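Local coordinates for TouB protein (Pseudomonas stutzeri, PDB 2INC) that is a small ubiquitin-like component of the toluene o-xylene monooxygenase system, and probably contributes to its monooxygenase activity as one subunit of a multi-chain complex, at residues S6-D11 / K31-S36; D11-L16 / N38-P43; R52-G57 / T76-F81; D23-V28 / M64-A69. One frame throughout, in Å; residues are numbered along the deposited sequence.

Contact 1: S6-D11 / K31-S36; sequences SNFERD and KCAYHS
Phe8 and Ser36 bury the most surface here, meeting where the end of strand 2-8 meets the chain leaving helix 25-33. With CG anti to the backbone N (chi1 -157°), the Phe8 ring presents one face to Ser36 CB, a CH-pi contact 4.0 Å from the ring centroid and offset toward the rim. Farther round the ring, CE1 comes within 3.4 Å of Ala33 CA, and CD1 lies 4.1 Å from Cys32 CB. The hydroxyl of Ser36 is held from two directions: OG donates to the anti lone pair of Asp11 OD2 at 2.8 Å and accepts a hydrogen bond from a water. That water also bonds Ser6 OG at 2.6 Å, while Ser6 OG rests 3.5 Å from Cys32 CB. Ile79 of strand 76-82 and Leu49 of strand 48-53 extend the apolar surroundings. Packing of a single helix across a mixed sheet in this way is the hallmark of the beta-grasp fold of ubiquitin-like proteins.

Contact 2: D11-L16 / N38-P43; sequences DFVIQL and NRRVHP
Asp11 and Arg40 form a salt bridge, with Asp11 OD2 3.0 Å from Arg40 NH1 and the carboxylate and guanidinium planes inclined by 33°. The same nitrogen also makes a straight but weak hydrogen bond to Asp11 OD1, 3.3 Å long at 170°, and one NH1 thus faces both carboxylate oxygens. Apolar groups flank this pair. Val13 CG1 sits 3.7 Å from Arg40 NH1, and Arg40 CD meets the edge of the Phe12 ring at CE2, 3.7 Å away, the ring standing almost perpendicular to the guanidinium (87°). Val41 CG2, set beside its own backbone N and anti to the carbonyl carbon, packs 3.6 Å from Asp11 N. In the next shell, the Phe12 amide N donates to Asp11 OD1 at 2.8 Å and, with the Ser36 hydroxyl already on OD2, would probably hold the carboxylate's rotation. An alanine in place of Asp11 would probably leave the Arg40 guanidinium without its carboxylate and the Phe12 amide without its side-chain acceptor. An aromatic side chain from another protein chain makes a cation-pi contact with Arg40, and that chain also bonds the backbone of Phe12. The arrangement ties the loop that follows the beta-grasp helix to the turn of the first beta hairpin, between strands 2-8 and 14-19.

Contact 3: R52-G57 / T76-F81; sequences RRHEDG and TLDIIF
Arg52 and Asp78 meet through their backbones as an antiparallel hydrogen-bonded pair: Arg52 N donates to Asp78 O at 3.0 Å, and Asp78 N to Arg52 O at 2.7 Å. The tight part continues past the non-hydrogen-bonded pair of Arg53 and Leu77 to His54, whose N donates to Thr76 O at 2.9 Å; His54 CB lies 3.6 Å from Thr76 CG2, the side chains side by side and pointing the same way. The outer side is looser. There Arg52 NE approaches Asp78 OD2 at 3.1 Å in a salt bridge whose hydrogen bond is weak and bent (123°), and Ile80 CD1 lies over one guanidinium face. Asp78 OD1 is bonded by Asn7. An alanine at Arg52 would probably leave Asp78 OD2 without its charge partner and Ile80 without its guanidinium cover. Glu55 N is linked to Thr76 O through a water, and its exposed carboxylate turns to Arg72. Strand 76-82 runs between strand 48-53 and the parallel strand 2-8, with Ile79 directed to Ala29 and Cys32 of helix 25-33.

Contact 4: D23-V28 / M64-A69; sequences DTMDQV and MIVSDA
Thr24 and Ile65 make a single backbone bridge at the start of the beta-grasp helix, where the entry to helix 25-33 meets the loop that leads toward strand 76-82. Two hydrogen bonds flank the bridge: Val66 N donates to Asp23 O at 2.8 Å, and Met25 N to Met64 O, also at 2.8 Å. The loop carbonyl of Met64 serves an amide of the first helical turn, a position with no helical acceptor before it. The two carbonyls also take CA-H...O contacts, with Ile65 CA 3.0 Å from Asp23 O and Thr24 CA 3.3 Å from Met64 O. Thr24 is the N-cap residue, yet its side chain makes no capping bond; instead the Gln27 side chain folds back, and its OE1 accepts from Thr24 N at 2.9 Å. Apolar side chains meet beside the bridge. Met25 bends at chi2 and chi3, and its CE lies 3.5 Å from Met64 CG and 3.6 Å from Ala69 CB. One turn later Val28 CG2 crosses Val66 CG2 at about a right angle, 3.6 Å apart, and both valines also rest on Val19 of strand 14-19.

Contacts 1 and 2 lie side by side, their centres about 5 Å apart, and share Asp11; Ser36 O and Val41 N, 2.9 Å apart, probably join them again by a hydrogen bond. Contact 3 is about 11 Å from contact 1 between centres, and both reach the same sheet, with Glu9 N 2.7 Å from Ile79 O in a probable backbone bond between neighbouring strands. Contacts 1 and 4 both use helix 25-33 but lie on opposite sides of the chain's centre, their own centres about 16 Å apart. Contacts 2 and 4 are about 10 Å apart at their nearest atoms. Contacts 1 to 3 border a different protein chain; contact 4 touches none.

Contact 1: S6-D11 / K31-S36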
loop_
_atom_site.group_PDB
_atom_site.type_symbol
_atom_site.label_atom_id
_atom_site.label_comp_id
_atom_site.label_asym_id
_atom_site.label_seq_id
_atom_site.Cartn_x
_atom_site.Cartn_y
_atom_site.Cartn_z
ATOM N N SER C 6 4.818 -1.644 -54.742
ATOM C CA SER C 6 4.273 -0.454 -55.366
ATOM C C SER C 6 4.439 0.713 -54.445
ATOM O O SER C 6 3.885 0.685 -53.360
ATOM C CB SER C 6 2.769 -0.700 -55.575
ATOM O OG SER C 6 2.103 0.511 -55.906
ATOM N N ASN C 7 5.194 1.721 -54.881
ATOM C CA ASN C 7 5.357 2.987 -54.208
ATOM C C ASN C 7 4.540 4.025 -55.034
ATOM O O ASN C 7 5.039 4.622 -56.000
ATOM C CB ASN C 7 6.854 3.376 -54.216
ATOM C CG ASN C 7 7.159 4.584 -53.355
ATOM O OD1 ASN C 7 6.400 4.927 -52.442
ATOM N ND2 ASN C 7 8.284 5.227 -53.620
ATOM N N PHE C 8 3.280 4.209 -54.654
ATOM C CA PHE C 8 2.339 4.966 -55.458
ATOM C C PHE C 8 2.443 6.460 -55.151
ATOM O O PHE C 8 2.546 6.848 -53.964
ATOM C CB PHE C 8 0.925 4.448 -55.221
ATOM C CG PHE C 8 -0.010 4.765 -56.357
ATOM C CD1 PHE C 8 -0.260 3.812 -57.351
ATOM C CD2 PHE C 8 -0.620 6.012 -56.454
ATOM C CE1 PHE C 8 -1.129 4.091 -58.422
ATOM C CE2 PHE C 8 -1.476 6.300 -57.536
ATOM C CZ PHE C 8 -1.709 5.340 -58.514
ATOM N N GLU C 9 2.443 7.310 -56.196
ATOM C CA GLU C 9 2.704 8.729 -55.964
ATOM C C GLU C 9 1.642 9.287 -55.049
ATOM O O GLU C 9 0.448 8.954 -55.188
ATOM C CB GLU C 9 2.747 9.533 -57.263
ATOM C CG GLU C 9 2.969 11.016 -57.043
ATOM C CD GLU C 9 3.236 11.770 -58.358
ATOM O OE1 GLU C 9 3.161 11.160 -59.451
ATOM O OE2 GLU C 9 3.512 12.981 -58.282
ATOM N N ARG C 10 2.106 10.071 -54.072
ATOM C CA ARG C 10 1.239 10.720 -53.062
ATOM C C ARG C 10 0.640 9.811 -51.979
ATOM O O ARG C 10 -0.002 10.318 -51.048
ATOM C CB ARG C 10 0.114 11.502 -53.751
ATOM C CG ARG C 10 0.642 12.553 -54.709
ATOM C CD ARG C 10 -0.521 13.191 -55.411
ATOM N NE ARG C 10 -1.212 14.030 -54.449
ATOM C CZ ARG C 10 -0.879 15.292 -54.196
ATOM N NH1 ARG C 10 0.114 15.877 -54.887
ATOM N NH2 ARG C 10 -1.550 15.963 -53.264
ATOM N N ASP C 11 0.775 8.490 -52.128
ATOM C CA ASP C 11 0.498 7.560 -51.021
ATOM C C ASP C 11 1.611 7.676 -49.932
ATOM O O ASP C 11 2.643 8.350 -50.137
ATOM C CB ASP C 11 0.385 6.125 -51.529
ATOM C CG ASP C 11 -0.589 5.276 -50.691
ATOM O OD1 ASP C 11 -0.873 5.611 -49.513
ATOM O OD2 ASP C 11 -1.076 4.245 -51.203
ATOM N N LYS C 31 -3.251 -2.252 -61.637
ATOM C CA LYS C 31 -3.214 -3.154 -60.510
ATOM C C LYS C 31 -2.742 -2.453 -59.242
ATOM O O LYS C 31 -3.337 -2.624 -58.200
ATOM C CB LYS C 31 -2.345 -4.369 -60.826
ATOM C CG LYS C 31 -3.141 -5.472 -61.529
ATOM C CD LYS C 31 -2.220 -6.464 -62.177
ATOM C CE LYS C 31 -2.965 -7.666 -62.702
ATOM N NZ LYS C 31 -2.013 -8.524 -63.488
ATOM N N CYS C 32 -1.702 -1.649 -59.352
ATOM C CA CYS C 32 -1.256 -0.800 -58.244
ATOM C C CYS C 32 -2.307 0.220 -57.797
ATOM O O CYS C 32 -2.631 0.311 -56.596
ATOM C CB CYS C 32 0.031 -0.088 -58.644
ATOM S SG CYS C 32 1.380 -1.284 -58.891
ATOM N N ALA C 33 -2.857 0.978 -58.761
ATOM C CA ALA C 33 -3.835 2.023 -58.489
ATOM C C ALA C 33 -4.942 1.510 -57.604
ATOM O O ALA C 33 -5.425 2.235 -56.745
ATOM C CB ALA C 33 -4.446 2.560 -59.824
ATOM N N TYR C 34 -5.325 0.256 -57.807
ATOM C CA TYR C 34 -6.394 -0.374 -57.065
ATOM C C TYR C 34 -6.188 -0.285 -55.526
ATOM O O TYR C 34 -7.150 -0.280 -54.748
ATOM C CB TYR C 34 -6.488 -1.836 -57.512
ATOM C CG TYR C 34 -7.536 -2.618 -56.782
ATOM C CD1 TYR C 34 -8.849 -2.649 -57.240
ATOM C CD2 TYR C 34 -7.237 -3.314 -55.619
ATOM C CE1 TYR C 34 -9.834 -3.361 -56.559
ATOM C CE2 TYR C 34 -8.230 -4.022 -54.921
ATOM C CZ TYR C 34 -9.513 -4.043 -55.410
ATOM O OH TYR C 34 -10.500 -4.740 -54.743
ATOM N N HIS C 35 -4.927 -0.253 -55.102
ATOM C CA HIS C 35 -4.587 -0.297 -53.677
ATOM C C HIS C 35 -4.286 1.089 -53.124
ATOM O O HIS C 35 -3.922 1.207 -51.945
ATOM C CB HIS C 35 -3.406 -1.248 -53.435
ATOM C CG HIS C 35 -3.741 -2.683 -53.689
ATOM N ND1 HIS C 35 -4.599 -3.409 -52.883
ATOM C CD2 HIS C 35 -3.370 -3.517 -54.689
ATOM C CE1 HIS C 35 -4.741 -4.627 -53.379
ATOM N NE2 HIS C 35 -4.007 -4.719 -54.474
ATOM N N SER C 36 -4.459 2.136 -53.938
ATOM C CA SER C 36 -4.098 3.502 -53.525
ATOM C C SER C 36 -5.114 4.563 -53.934
ATOM O O SER C 36 -5.571 5.331 -53.080
ATOM C CB SER C 36 -2.737 3.880 -54.071
ATOM O OG SER C 36 -1.746 2.944 -53.624
HETATM O O HOH W 1 -0.214 1.016 -54.882
#

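Contact 2: D11-L16 / N38-P43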
loop_
_atom_site.group_PDB
_atom_site.type_symbol
_atom_site.label_atom_id
_atom_site.label_comp_id
_atom_site.label_asym_id
_atom_site.label_seq_id
_atom_site.Cartn_x
_atom_site.Cartn_y
_atom_site.Cartn_z
ATOM N N ASP C 11 0.775 8.490 -52.128
ATOM C CA ASP C 11 0.498 7.560 -51.021
ATOM C C ASP C 11 1.611 7.676 -49.932
ATOM O O ASP C 11 2.643 8.350 -50.137
ATOM C CB ASP C 11 0.385 6.125 -51.529
ATOM C CG ASP C 11 -0.589 5.276 -50.691
ATOM O OD1 ASP C 11 -0.873 5.611 -49.513
ATOM O OD2 ASP C 11 -1.076 4.245 -51.203
ATOM N N PHE C 12 1.427 6.981 -48.805
ATOM C CA PHE C 12 2.371 7.081 -47.665
ATOM C C PHE C 12 3.117 5.790 -47.435
ATOM O O PHE C 12 4.012 5.765 -46.596
ATOM C CB PHE C 12 1.633 7.423 -46.368
ATOM C CG PHE C 12 1.029 6.220 -45.690
ATOM C CD1 PHE C 12 1.603 5.693 -44.506
ATOM C CD2 PHE C 12 -0.074 5.575 -46.235
ATOM C CE1 PHE C 12 1.062 4.575 -43.865
ATOM C CE2 PHE C 12 -0.643 4.457 -45.571
ATOM C CZ PHE C 12 -0.048 3.955 -44.385
ATOM N N VAL C 13 2.750 4.735 -48.171
ATOM C CA VAL C 13 3.237 3.393 -47.876
ATOM C C VAL C 13 3.534 2.613 -49.140
ATOM O O VAL C 13 2.816 2.733 -50.126
ATOM C CB VAL C 13 2.218 2.645 -46.996
ATOM C CG1 VAL C 13 0.946 2.237 -47.776
ATOM C CG2 VAL C 13 2.878 1.476 -46.280
ATOM N N ILE C 14 4.601 1.816 -49.109
ATOM C CA ILE C 14 4.905 0.862 -50.186
ATOM C C ILE C 14 4.116 -0.424 -49.908
ATOM O O ILE C 14 3.912 -0.823 -48.731
ATOM C CB ILE C 14 6.427 0.628 -50.312
ATOM C CG1 ILE C 14 7.167 2.005 -50.344
ATOM C CG2 ILE C 14 6.734 -0.221 -51.507
ATOM C CD1 ILE C 14 8.683 1.946 -50.682
ATOM N N GLN C 15 3.573 -1.019 -50.972
ATOM C CA GLN C 15 2.669 -2.142 -50.790
ATOM C C GLN C 15 3.035 -3.265 -51.717
ATOM O O GLN C 15 3.599 -3.021 -52.813
ATOM C CB GLN C 15 1.237 -1.736 -51.088
ATOM C CG GLN C 15 0.727 -0.644 -50.213
ATOM C CD GLN C 15 -0.615 -0.206 -50.647
ATOM O OE1 GLN C 15 -0.738 0.617 -51.583
ATOM N NE2 GLN C 15 -1.667 -0.765 -50.002
ATOM N N LEU C 16 2.700 -4.489 -51.300
ATOM C CA LEU C 16 2.921 -5.648 -52.161
ATOM C C LEU C 16 1.753 -5.746 -53.174
ATOM O O LEU C 16 0.593 -5.749 -52.777
ATOM C CB LEU C 16 3.025 -6.924 -51.328
ATOM C CG LEU C 16 2.989 -8.277 -52.086
ATOM C CD1 LEU C 16 4.260 -8.510 -52.949
ATOM C CD2 LEU C 16 2.797 -9.413 -51.115
ATOM N N ASN C 38 -8.429 6.437 -54.590
ATOM C CA ASN C 38 -9.699 6.291 -53.877
ATOM C C ASN C 38 -9.592 5.523 -52.543
ATOM O O ASN C 38 -10.615 5.155 -51.950
ATOM C CB ASN C 38 -10.769 5.631 -54.766
ATOM C CG ASN C 38 -11.277 6.576 -55.832
ATOM O OD1 ASN C 38 -11.548 7.766 -55.550
ATOM N ND2 ASN C 38 -11.361 6.081 -57.072
ATOM N N ARG C 39 -8.355 5.311 -52.091
ATOM C CA ARG C 39 -8.120 4.740 -50.775
ATOM C C ARG C 39 -7.767 5.740 -49.655
ATOM O O ARG C 39 -8.490 5.734 -48.689
ATOM C CB ARG C 39 -7.309 3.424 -50.834
ATOM C CG ARG C 39 -8.185 2.204 -51.272
ATOM C CD ARG C 39 -7.387 0.877 -51.281
ATOM N NE ARG C 39 -8.136 -0.205 -51.913
ATOM C CZ ARG C 39 -8.928 -1.050 -51.255
ATOM N NH1 ARG C 39 -9.088 -0.938 -49.951
ATOM N NH2 ARG C 39 -9.580 -2.004 -51.907
ATOM N N ARG C 40 -6.572 6.120 -50.093
ATOM C CA ARG C 40 -5.743 7.137 -49.896
ATOM C C ARG C 40 -5.166 8.122 -50.905
ATOM O O ARG C 40 -4.498 8.922 -50.456
ATOM C CB ARG C 40 -4.609 6.587 -49.185
ATOM C CG ARG C 40 -4.915 5.884 -48.097
ATOM C CD ARG C 40 -3.712 5.103 -47.521
ATOM N NE ARG C 40 -4.085 3.749 -47.521
ATOM C CZ ARG C 40 -3.616 2.788 -48.216
ATOM N NH1 ARG C 40 -2.561 2.851 -48.951
ATOM N NH2 ARG C 40 -4.161 1.771 -47.966
ATOM N N VAL C 41 -5.372 8.108 -52.202
ATOM C CA VAL C 41 -4.896 9.133 -53.112
ATOM C C VAL C 41 -6.118 9.479 -53.980
ATOM O O VAL C 41 -6.911 8.575 -54.333
ATOM C CB VAL C 41 -3.746 8.587 -53.985
ATOM C CG1 VAL C 41 -3.208 9.685 -54.878
ATOM C CG2 VAL C 41 -2.625 8.015 -53.109
ATOM N N HIS C 42 -6.305 10.775 -54.270
ATOM C CA HIS C 42 -7.411 11.219 -55.152
ATOM C C HIS C 42 -7.002 10.924 -56.581
ATOM O O HIS C 42 -5.835 11.072 -56.907
ATOM C CB HIS C 42 -7.655 12.726 -55.068
ATOM C CG HIS C 42 -8.026 13.234 -53.706
ATOM N ND1 HIS C 42 -7.095 13.754 -52.826
ATOM C CD2 HIS C 42 -9.229 13.323 -53.083
ATOM C CE1 HIS C 42 -7.710 14.142 -51.719
ATOM N NE2 HIS C 42 -9.004 13.886 -51.847
ATOM N N PRO C 43 -7.970 10.542 -57.447
ATOM C CA PRO C 43 -7.732 10.419 -58.901
ATOM C C PRO C 43 -7.141 11.697 -59.525
ATOM O O PRO C 43 -7.324 12.817 -58.989
ATOM C CB PRO C 43 -9.131 10.210 -59.473
ATOM C CG PRO C 43 -9.942 9.624 -58.337
ATOM C CD PRO C 43 -9.365 10.214 -57.073
#

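Contact 3: R52-G57 / T76-F81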
loop_
_atom_site.group_PDB
_atom_site.type_symbol
_atom_site.label_atom_id
_atom_site.label_comp_id
_atom_site.label_asym_id
_atom_site.label_seq_id
_atom_site.Cartn_x
_atom_site.Cartn_y
_atom_site.Cartn_z
ATOM N N ARG C 52 8.104 3.635 -62.966
ATOM C CA ARG C 52 9.576 3.659 -62.976
ATOM C C ARG C 52 10.197 2.822 -61.874
ATOM O O ARG C 52 9.624 2.672 -60.781
ATOM C CB ARG C 52 10.168 5.063 -62.959
ATOM C CG ARG C 52 9.664 5.912 -61.889
ATOM C CD ARG C 52 10.576 7.095 -61.565
ATOM N NE ARG C 52 9.995 7.703 -60.371
ATOM C CZ ARG C 52 10.135 8.974 -60.006
ATOM N NH1 ARG C 52 10.870 9.811 -60.742
ATOM N NH2 ARG C 52 9.531 9.410 -58.898
ATOM N N ARG C 53 11.354 2.256 -62.183
ATOM C CA ARG C 53 12.097 1.445 -61.250
ATOM C C ARG C 53 12.565 2.363 -60.112
ATOM O O ARG C 53 13.234 3.366 -60.371
ATOM C CB ARG C 53 13.275 0.807 -61.972
ATOM C CG ARG C 53 14.063 -0.191 -61.140
ATOM C CD ARG C 53 15.384 -0.536 -61.822
ATOM N NE ARG C 53 15.151 -1.613 -62.757
ATOM C CZ ARG C 53 15.629 -1.685 -63.997
ATOM N NH1 ARG C 53 16.401 -0.719 -64.500
ATOM N NH2 ARG C 53 15.306 -2.741 -64.744
ATOM N N HIS C 54 12.191 2.032 -58.867
ATOM C CA HIS C 54 12.455 2.927 -57.735
ATOM C C HIS C 54 13.944 3.180 -57.593
ATOM O O HIS C 54 14.363 4.321 -57.402
ATOM C CB HIS C 54 11.899 2.382 -56.406
ATOM C CG HIS C 54 12.020 3.354 -55.267
ATOM N ND1 HIS C 54 12.935 3.199 -54.245
ATOM C CD2 HIS C 54 11.338 4.490 -54.991
ATOM C CE1 HIS C 54 12.823 4.212 -53.404
ATOM N NE2 HIS C 54 11.866 5.013 -53.834
ATOM N N GLU C 55 14.730 2.108 -57.717
ATOM C CA GLU C 55 16.172 2.124 -57.403
ATOM C C GLU C 55 17.005 3.097 -58.233
ATOM O O GLU C 55 17.914 3.726 -57.714
ATOM C CB GLU C 55 16.779 0.714 -57.490
ATOM C CG GLU C 55 18.222 0.641 -56.959
ATOM C CD GLU C 55 18.774 -0.792 -56.861
ATOM O OE1 GLU C 55 18.313 -1.680 -57.628
ATOM O OE2 GLU C 55 19.677 -1.027 -56.016
ATOM N N ASP C 56 16.719 3.205 -59.522
ATOM C CA ASP C 56 17.566 4.017 -60.379
ATOM C C ASP C 56 16.804 5.090 -61.151
ATOM O O ASP C 56 17.432 5.931 -61.779
ATOM C CB ASP C 56 18.387 3.131 -61.317
ATOM C CG ASP C 56 17.519 2.354 -62.274
ATOM O OD1 ASP C 56 16.263 2.365 -62.103
ATOM O OD2 ASP C 56 18.097 1.745 -63.204
ATOM N N GLY C 57 15.467 5.064 -61.093
ATOM C CA GLY C 57 14.609 6.129 -61.643
ATOM C C GLY C 57 14.273 5.918 -63.120
ATOM O O GLY C 57 13.739 6.812 -63.772
ATOM N N THR C 76 10.997 -2.746 -56.187
ATOM C CA THR C 76 10.115 -1.615 -55.921
ATOM C C THR C 76 9.999 -0.740 -57.159
ATOM O O THR C 76 11.008 -0.323 -57.755
ATOM C CB THR C 76 10.594 -0.784 -54.678
ATOM O OG1 THR C 76 10.620 -1.681 -53.546
ATOM C CG2 THR C 76 9.662 0.385 -54.356
ATOM N N LEU C 77 8.755 -0.395 -57.449
ATOM C CA LEU C 77 8.392 0.444 -58.604
ATOM C C LEU C 77 7.612 1.666 -58.156
ATOM O O LEU C 77 6.614 1.536 -57.426
ATOM C CB LEU C 77 7.521 -0.383 -59.563
ATOM C CG LEU C 77 8.121 -1.656 -60.127
ATOM C CD1 LEU C 77 7.078 -2.405 -60.967
ATOM C CD2 LEU C 77 9.408 -1.380 -60.901
ATOM N N ASP C 78 8.048 2.854 -58.580
ATOM C CA ASP C 78 7.264 4.082 -58.390
ATOM C C ASP C 78 6.130 4.134 -59.420
ATOM O O ASP C 78 6.340 3.764 -60.579
ATOM C CB ASP C 78 8.154 5.303 -58.570
ATOM C CG ASP C 78 9.270 5.348 -57.577
ATOM O OD1 ASP C 78 9.053 4.824 -56.434
ATOM O OD2 ASP C 78 10.348 5.895 -57.940
ATOM N N ILE C 79 4.934 4.508 -58.993
ATOM C CA ILE C 79 3.824 4.658 -59.925
ATOM C C ILE C 79 3.492 6.124 -59.824
ATOM O O ILE C 79 3.026 6.622 -58.767
ATOM C CB ILE C 79 2.606 3.750 -59.621
ATOM C CG1 ILE C 79 3.021 2.293 -59.482
ATOM C CG2 ILE C 79 1.605 3.771 -60.794
ATOM C CD1 ILE C 79 3.589 2.005 -58.141
ATOM N N ILE C 80 3.808 6.830 -60.906
ATOM C CA ILE C 80 3.749 8.292 -60.927
ATOM C C ILE C 80 2.716 8.853 -61.941
ATOM O O ILE C 80 2.434 8.224 -62.968
ATOM C CB ILE C 80 5.166 8.894 -61.159
ATOM C CG1 ILE C 80 5.714 8.414 -62.493
ATOM C CG2 ILE C 80 6.123 8.434 -60.031
ATOM C CD1 ILE C 80 7.111 8.947 -62.861
ATOM N N PHE C 81 2.137 10.009 -61.607
ATOM C CA PHE C 81 1.235 10.765 -62.497
ATOM C C PHE C 81 2.043 11.559 -63.512
ATOM O O PHE C 81 2.853 12.439 -63.148
ATOM C CB PHE C 81 0.357 11.730 -61.699
ATOM C CG PHE C 81 -0.535 11.052 -60.727
ATOM C CD1 PHE C 81 -1.749 10.539 -61.128
ATOM C CD2 PHE C 81 -0.137 10.885 -59.408
ATOM C CE1 PHE C 81 -2.579 9.883 -60.242
ATOM C CE2 PHE C 81 -0.956 10.248 -58.513
ATOM C CZ PHE C 81 -2.184 9.732 -58.924
HETATM O O HOH W 2 13.505 -0.657 -57.540
#

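Contact 4: D23-V28 / M64-A69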
loop_
_atom_site.group_PDB
_atom_site.type_symbol
_atom_site.label_atom_id
_atom_site.label_comp_id
_atom_site.label_asym_id
_atom_site.label_seq_id
_atom_site.Cartn_x
_atom_site.Cartn_y
_atom_site.Cartn_z
ATOM N N ASP C 23 1.754 -8.599 -68.112
ATOM C CA ASP C 23 1.205 -7.267 -68.012
ATOM C C ASP C 23 2.093 -6.264 -68.696
ATOM O O ASP C 23 3.321 -6.368 -68.678
ATOM C CB ASP C 23 1.001 -6.838 -66.544
ATOM C CG ASP C 23 -0.106 -7.614 -65.862
ATOM O OD1 ASP C 23 -0.948 -8.192 -66.586
ATOM O OD2 ASP C 23 -0.144 -7.666 -64.600
ATOM N N THR C 24 1.444 -5.311 -69.346
ATOM C CA THR C 24 2.066 -4.080 -69.781
ATOM C C THR C 24 2.278 -3.143 -68.566
ATOM O O THR C 24 1.571 -3.268 -67.565
ATOM C CB THR C 24 1.063 -3.410 -70.714
ATOM O OG1 THR C 24 0.937 -4.217 -71.905
ATOM C CG2 THR C 24 1.544 -2.099 -71.114
ATOM N N MET C 25 3.165 -2.148 -68.673
ATOM C CA MET C 25 3.249 -1.153 -67.603
ATOM C C MET C 25 1.903 -0.498 -67.267
ATOM O O MET C 25 1.587 -0.304 -66.079
ATOM C CB MET C 25 4.341 -0.126 -67.867
ATOM C CG MET C 25 5.723 -0.813 -67.946
ATOM S SD MET C 25 6.173 -1.717 -66.409
ATOM C CE MET C 25 7.092 -3.112 -67.081
ATOM N N ASP C 26 1.101 -0.204 -68.295
ATOM C CA ASP C 26 -0.230 0.330 -68.097
ATOM C C ASP C 26 -1.070 -0.586 -67.202
ATOM O O ASP C 26 -1.820 -0.103 -66.327
ATOM C CB ASP C 26 -0.954 0.499 -69.466
ATOM C CG ASP C 26 -0.597 1.804 -70.171
ATOM O OD1 ASP C 26 0.032 2.677 -69.549
ATOM O OD2 ASP C 26 -0.967 1.984 -71.357
ATOM N N GLN C 27 -0.993 -1.896 -67.431
ATOM C CA GLN C 27 -1.824 -2.828 -66.647
ATOM C C GLN C 27 -1.247 -3.046 -65.228
ATOM O O GLN C 27 -1.986 -3.368 -64.294
ATOM C CB GLN C 27 -1.976 -4.172 -67.342
ATOM C CG GLN C 27 -2.761 -4.040 -68.643
ATOM C CD GLN C 27 -2.529 -5.188 -69.596
ATOM O OE1 GLN C 27 -1.380 -5.558 -69.895
ATOM N NE2 GLN C 27 -3.633 -5.758 -70.103
ATOM N N VAL C 28 0.069 -2.876 -65.100
ATOM C CA VAL C 28 0.699 -2.879 -63.770
ATOM C C VAL C 28 0.200 -1.693 -62.962
ATOM O O VAL C 28 -0.218 -1.865 -61.817
ATOM C CB VAL C 28 2.225 -2.849 -63.883
ATOM C CG1 VAL C 28 2.852 -2.548 -62.541
ATOM C CG2 VAL C 28 2.724 -4.192 -64.392
ATOM N N MET C 64 5.539 -1.621 -72.663
ATOM C CA MET C 64 6.552 -2.577 -72.224
ATOM C C MET C 64 5.950 -3.591 -71.259
ATOM O O MET C 64 5.148 -3.216 -70.375
ATOM C CB MET C 64 7.685 -1.774 -71.599
ATOM C CG MET C 64 8.205 -2.323 -70.317
ATOM S SD MET C 64 9.937 -2.731 -70.387
ATOM C CE MET C 64 10.802 -1.169 -70.503
ATOM N N ILE C 65 6.272 -4.871 -71.432
ATOM C CA ILE C 65 5.668 -5.891 -70.556
ATOM C C ILE C 65 6.644 -6.344 -69.448
ATOM O O ILE C 65 7.876 -6.227 -69.593
ATOM C CB ILE C 65 5.012 -7.123 -71.319
ATOM C CG1 ILE C 65 6.040 -8.171 -71.732
ATOM C CG2 ILE C 65 4.185 -6.651 -72.538
ATOM C CD1 ILE C 65 5.494 -9.592 -71.765
ATOM N N VAL C 66 6.069 -6.824 -68.345
ATOM C CA VAL C 66 6.836 -7.121 -67.118
ATOM C C VAL C 66 7.986 -8.073 -67.443
ATOM O O VAL C 66 9.125 -7.820 -67.045
ATOM C CB VAL C 66 5.944 -7.756 -66.016
ATOM C CG1 VAL C 66 6.813 -8.444 -64.941
ATOM C CG2 VAL C 66 5.046 -6.710 -65.395
ATOM N N SER C 67 7.651 -9.135 -68.198
ATOM C CA SER C 67 8.585 -10.149 -68.735
ATOM C C SER C 67 9.868 -9.571 -69.330
ATOM O O SER C 67 10.927 -10.224 -69.295
ATOM C CB SER C 67 7.878 -10.926 -69.842
ATOM O OG SER C 67 8.218 -12.294 -69.820
ATOM N N ASP C 68 9.772 -8.355 -69.862
ATOM C CA ASP C 68 10.874 -7.698 -70.564
ATOM C C ASP C 68 11.532 -6.610 -69.741
ATOM O O ASP C 68 12.450 -5.920 -70.216
ATOM C CB ASP C 68 10.350 -7.082 -71.879
ATOM C CG ASP C 68 9.720 -8.130 -72.812
ATOM O OD1 ASP C 68 10.259 -9.256 -72.882
ATOM O OD2 ASP C 68 8.691 -7.831 -73.474
ATOM N N ALA C 69 11.047 -6.415 -68.513
ATOM C CA ALA C 69 11.482 -5.245 -67.729
ATOM C C ALA C 69 12.784 -5.488 -66.943
ATOM O O ALA C 69 13.441 -4.517 -66.496
ATOM C CB ALA C 69 10.326 -4.715 -66.813
#